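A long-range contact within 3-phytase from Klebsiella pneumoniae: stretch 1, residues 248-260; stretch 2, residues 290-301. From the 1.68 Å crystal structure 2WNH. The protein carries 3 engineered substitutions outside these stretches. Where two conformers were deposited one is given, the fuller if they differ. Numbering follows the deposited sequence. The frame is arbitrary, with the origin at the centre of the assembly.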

# COMPACT_ATOMS: atom_id res chain seq x y z
N ASN B 248 -46.18 -4.10 10.17
CA ASN B 248 -46.10 -5.56 10.21
C ASN B 248 -45.17 -6.06 11.30
O ASN B 248 -45.48 -7.03 11.99
CB ASN B 248 -45.68 -6.14 8.85
CG ASN B 248 -45.96 -7.64 8.75
OD1 ASN B 248 -45.06 -8.44 8.46
ND2 ASN B 248 -47.20 -8.03 9.00
N TYR B 249 -44.02 -5.41 11.46
CA TYR B 249 -43.13 -5.73 12.58
C TYR B 249 -43.81 -5.57 13.95
O TYR B 249 -43.70 -6.45 14.79
CB TYR B 249 -41.82 -4.91 12.51
CG TYR B 249 -40.76 -5.64 11.74
CD1 TYR B 249 -40.87 -5.79 10.36
CD2 TYR B 249 -39.68 -6.21 12.39
CE1 TYR B 249 -39.90 -6.49 9.64
CE2 TYR B 249 -38.70 -6.91 11.68
CZ TYR B 249 -38.82 -7.05 10.32
OH TYR B 249 -37.87 -7.74 9.62
N ASP B 250 -44.48 -4.44 14.17
CA ASP B 250 -45.18 -4.21 15.43
C ASP B 250 -46.06 -5.41 15.78
O ASP B 250 -46.18 -5.76 16.95
CB ASP B 250 -46.06 -2.96 15.37
CG ASP B 250 -45.28 -1.67 15.39
OD1 ASP B 250 -44.07 -1.66 15.78
OD2 ASP B 250 -45.88 -0.63 15.02
N LEU B 251 -46.62 -6.06 14.77
CA LEU B 251 -47.65 -7.09 14.96
C LEU B 251 -47.14 -8.50 14.73
O LEU B 251 -47.92 -9.44 14.68
CB LEU B 251 -48.88 -6.81 14.07
CG LEU B 251 -49.58 -5.48 14.27
CD1 LEU B 251 -50.79 -5.33 13.33
CD2 LEU B 251 -49.98 -5.27 15.74
N SER B 252 -45.82 -8.65 14.58
CA SER B 252 -45.21 -9.97 14.46
C SER B 252 -44.00 -10.12 15.39
O SER B 252 -44.14 -10.48 16.56
CB SER B 252 -44.87 -10.31 13.00
OG SER B 252 -43.98 -9.35 12.40
N ASN B 253 -42.81 -9.83 14.87
CA ASN B 253 -41.58 -9.98 15.66
C ASN B 253 -41.50 -9.12 16.92
O ASN B 253 -40.79 -9.49 17.86
CB ASN B 253 -40.37 -9.68 14.78
CG ASN B 253 -40.41 -10.43 13.49
OD1 ASN B 253 -40.66 -11.62 13.47
ND2 ASN B 253 -40.18 -9.73 12.39
N ASP B 254 -42.18 -7.99 16.93
CA ASP B 254 -42.08 -7.06 18.05
C ASP B 254 -43.22 -7.24 19.07
O ASP B 254 -43.39 -6.42 19.96
CB ASP B 254 -42.00 -5.62 17.54
CG ASP B 254 -40.70 -5.35 16.79
OD1 ASP B 254 -39.64 -5.91 17.17
OD2 ASP B 254 -40.73 -4.59 15.80
N VAL B 255 -44.00 -8.31 18.91
CA VAL B 255 -45.00 -8.72 19.91
C VAL B 255 -44.22 -9.36 21.07
O VAL B 255 -43.49 -10.32 20.87
CB VAL B 255 -46.01 -9.74 19.30
CG1 VAL B 255 -46.92 -10.33 20.38
CG2 VAL B 255 -46.85 -9.06 18.20
N LEU B 256 -44.41 -8.82 22.27
CA LEU B 256 -43.62 -9.23 23.44
C LEU B 256 -43.58 -10.74 23.66
O LEU B 256 -42.52 -11.32 23.82
CB LEU B 256 -44.12 -8.53 24.71
CG LEU B 256 -43.23 -8.77 25.93
CD1 LEU B 256 -41.78 -8.31 25.66
CD2 LEU B 256 -43.78 -8.06 27.13
N TYR B 257 -44.75 -11.38 23.67
CA TYR B 257 -44.78 -12.84 23.82
C TYR B 257 -43.81 -13.54 22.87
O TYR B 257 -43.00 -14.42 23.28
CB TYR B 257 -46.22 -13.41 23.65
CG TYR B 257 -46.20 -14.94 23.58
CD1 TYR B 257 -46.03 -15.72 24.73
CD2 TYR B 257 -46.31 -15.61 22.36
CE1 TYR B 257 -45.96 -17.09 24.66
CE2 TYR B 257 -46.24 -16.98 22.29
CZ TYR B 257 -46.08 -17.73 23.45
OH TYR B 257 -46.00 -19.10 23.43
N THR B 258 -43.93 -13.20 21.58
CA THR B 258 -43.16 -13.86 20.53
C THR B 258 -41.67 -13.58 20.76
O THR B 258 -40.84 -14.50 20.65
CB THR B 258 -43.58 -13.36 19.15
OG1 THR B 258 -44.96 -13.70 18.92
CG2 THR B 258 -42.72 -13.96 18.03
N ALA B 259 -41.35 -12.33 21.07
CA ALA B 259 -39.95 -11.94 21.29
C ALA B 259 -39.37 -12.66 22.50
O ALA B 259 -38.20 -13.07 22.50
CB ALA B 259 -39.85 -10.44 21.46
N GLN B 260 -40.18 -12.84 23.54
CA GLN B 260 -39.72 -13.56 24.73
C GLN B 260 -39.43 -15.02 24.43
O GLN B 260 -38.39 -15.55 24.82
CB GLN B 260 -40.76 -13.42 25.86
CG GLN B 260 -40.74 -12.06 26.52
CD GLN B 260 -41.80 -11.93 27.59
OE1 GLN B 260 -42.95 -12.33 27.40
NE2 GLN B 260 -41.43 -11.34 28.72
N HIS B 290 -30.60 -12.57 11.21
CA HIS B 290 -31.71 -12.08 10.40
C HIS B 290 -32.39 -10.91 11.09
O HIS B 290 -32.22 -10.70 12.30
CB HIS B 290 -32.68 -13.25 10.09
CG HIS B 290 -31.97 -14.49 9.62
ND1 HIS B 290 -31.78 -14.79 8.28
CD2 HIS B 290 -31.34 -15.47 10.32
CE1 HIS B 290 -31.09 -15.92 8.18
NE2 HIS B 290 -30.82 -16.35 9.40
N ASP B 291 -33.15 -10.13 10.32
CA ASP B 291 -33.86 -9.00 10.88
C ASP B 291 -34.83 -9.46 11.96
O ASP B 291 -35.02 -8.76 12.94
CB ASP B 291 -34.56 -8.16 9.79
CG ASP B 291 -35.38 -9.00 8.80
OD1 ASP B 291 -35.61 -10.22 8.98
OD2 ASP B 291 -35.83 -8.40 7.81
N THR B 292 -35.42 -10.64 11.77
CA THR B 292 -36.28 -11.26 12.79
C THR B 292 -35.61 -11.31 14.18
O THR B 292 -36.20 -10.93 15.21
CB THR B 292 -36.64 -12.68 12.32
OG1 THR B 292 -37.36 -12.59 11.08
CG2 THR B 292 -37.54 -13.39 13.35
N ASN B 293 -34.37 -11.78 14.19
CA ASN B 293 -33.61 -11.91 15.43
C ASN B 293 -33.32 -10.55 16.06
O ASN B 293 -33.49 -10.36 17.28
CB ASN B 293 -32.30 -12.66 15.16
CG ASN B 293 -32.52 -14.01 14.51
OD1 ASN B 293 -32.29 -14.17 13.31
ND2 ASN B 293 -33.02 -14.97 15.28
N ILE B 294 -32.87 -9.59 15.25
CA ILE B 294 -32.63 -8.23 15.73
C ILE B 294 -33.88 -7.59 16.31
O ILE B 294 -33.84 -7.00 17.38
CB ILE B 294 -31.99 -7.33 14.66
CG1 ILE B 294 -30.61 -7.88 14.32
CG2 ILE B 294 -31.90 -5.89 15.18
CD1 ILE B 294 -29.92 -7.24 13.09
N ALA B 295 -35.01 -7.72 15.60
CA ALA B 295 -36.28 -7.19 16.09
C ALA B 295 -36.67 -7.79 17.45
O ALA B 295 -37.09 -7.06 18.36
CB ALA B 295 -37.39 -7.40 15.07
N MET B 296 -36.55 -9.10 17.59
CA MET B 296 -36.92 -9.71 18.87
C MET B 296 -36.02 -9.24 20.00
O MET B 296 -36.49 -8.89 21.09
CB MET B 296 -36.94 -11.22 18.75
CG MET B 296 -38.12 -11.69 17.91
SD MET B 296 -38.17 -13.48 17.71
CE MET B 296 -36.59 -13.86 16.98
N VAL B 297 -34.71 -9.21 19.74
CA VAL B 297 -33.76 -8.71 20.73
C VAL B 297 -34.04 -7.26 21.16
O VAL B 297 -34.07 -6.97 22.36
CB VAL B 297 -32.31 -8.91 20.25
CG1 VAL B 297 -31.35 -8.24 21.24
CG2 VAL B 297 -32.02 -10.40 20.13
N ARG B 298 -34.23 -6.34 20.21
CA ARG B 298 -34.48 -4.95 20.57
C ARG B 298 -35.81 -4.81 21.31
O ARG B 298 -35.94 -3.96 22.18
CB ARG B 298 -34.38 -3.98 19.38
CG ARG B 298 -35.34 -4.24 18.22
CD ARG B 298 -36.64 -3.42 18.28
NE ARG B 298 -37.51 -3.80 17.15
CZ ARG B 298 -37.36 -3.32 15.92
NH1 ARG B 298 -36.39 -2.44 15.67
NH2 ARG B 298 -38.18 -3.71 14.92
N THR B 299 -36.79 -5.64 20.96
CA THR B 299 -38.05 -5.63 21.74
C THR B 299 -37.83 -5.99 23.21
O THR B 299 -38.32 -5.30 24.11
CB THR B 299 -39.15 -6.47 21.04
OG1 THR B 299 -39.57 -5.74 19.89
CG2 THR B 299 -40.36 -6.69 21.96
N LEU B 300 -37.06 -7.06 23.45
CA LEU B 300 -36.74 -7.47 24.82
C LEU B 300 -35.93 -6.41 25.55
O LEU B 300 -36.09 -6.18 26.76
CB LEU B 300 -36.04 -8.84 24.83
CG LEU B 300 -36.86 -10.03 24.32
CD1 LEU B 300 -36.00 -11.25 24.35
CD2 LEU B 300 -38.10 -10.21 25.17
N MET B 301 -35.06 -5.71 24.81
CA MET B 301 -34.29 -4.57 25.35
C MET B 301 -35.15 -3.35 25.63
O MET B 301 -34.69 -2.43 26.31
CB MET B 301 -33.15 -4.18 24.41
CG MET B 301 -32.08 -5.24 24.21
SD MET B 301 -31.03 -4.84 22.79
CE MET B 301 -29.72 -3.92 23.58

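Contact between residues 248-260 and the helix that starts at Asp291, in 3-phytase from Klebsiella pneumoniae; the two stretches bury 600 Å² between them. Stretch 1 leaves one helix, turns, and enters another, and all three parts touch stretch 2. Asn248 lies out of reach, but its carbonyl O accepts a hydrogen bond from Ser252 OG (2.8 Å), which helps tie the turn to the end of the first helix. Tyr249 points toward stretch 2 and sits as a knob among Asp291, Thr292, Ala295 and Arg298. Its CE2 packs against Ala295 CB at 3.7 Å, the small methyl meeting the ring at its edge, while Tyr249 OH reaches past to lie 2.8 Å from Asp291 OD2. Asp250, Leu251 and Ser252 make no contact. A type I turn from Ser252 to Val255 then brings two polar residues to the helix. Asn253 lays its CB 3.8 Å from Ala295 CB and its OD1 3.6 Å from Thr292 CG2; its backbone O is 3.5 Å from Met296 CG. Asp254 is the polar centre of the contact. Its CA-to-CB bond points sideways, but with chi1 in the m well the carboxylate comes nearer and meets Arg298 in a two-pronged salt bridge: Arg298 NE donates to Asp254 OD1 at 3.0 Å, and Arg298 NH2 to Asp254 OD2 at 2.8 Å. Asp254 OD1 also accepts a hydrogen bond from Thr299 OG1 at 2.7 Å. A carboxylate suits this place because its two oxygens can serve three donors at once, and the charge of the buried arginine is matched. The approach also leaves Asp254 OD1 3.0 Å from Ala295 O, a pair of acceptors with no hydrogen bond between them. Val255, at the N-cap position of the second helix, points away. From here the contact is largely apolar. Leu256 brings CD1 within 4.2 Å of Leu300 CD2, and Tyr257 turns away. Thr258 contributes its backbone O, 4.1 Å from Met296 SD. Ala259 points straight toward stretch 2, and its CA comes within 4.5 Å of the CA of Met296; the short side chain is consistent with so close an approach. Its CB lies 3.7 Å from Met296 O, 3.8 Å from Thr299 CG2 and 4.1 Å from Leu300 CD2, so Thr299 offers a methyl here as well as a hydroxyl to Asp254. The helix axes approach to 8.8 Å at 110°. Gln260 points away at CB, yet its CG still touches Leu300 CD2 at 3.5 Å.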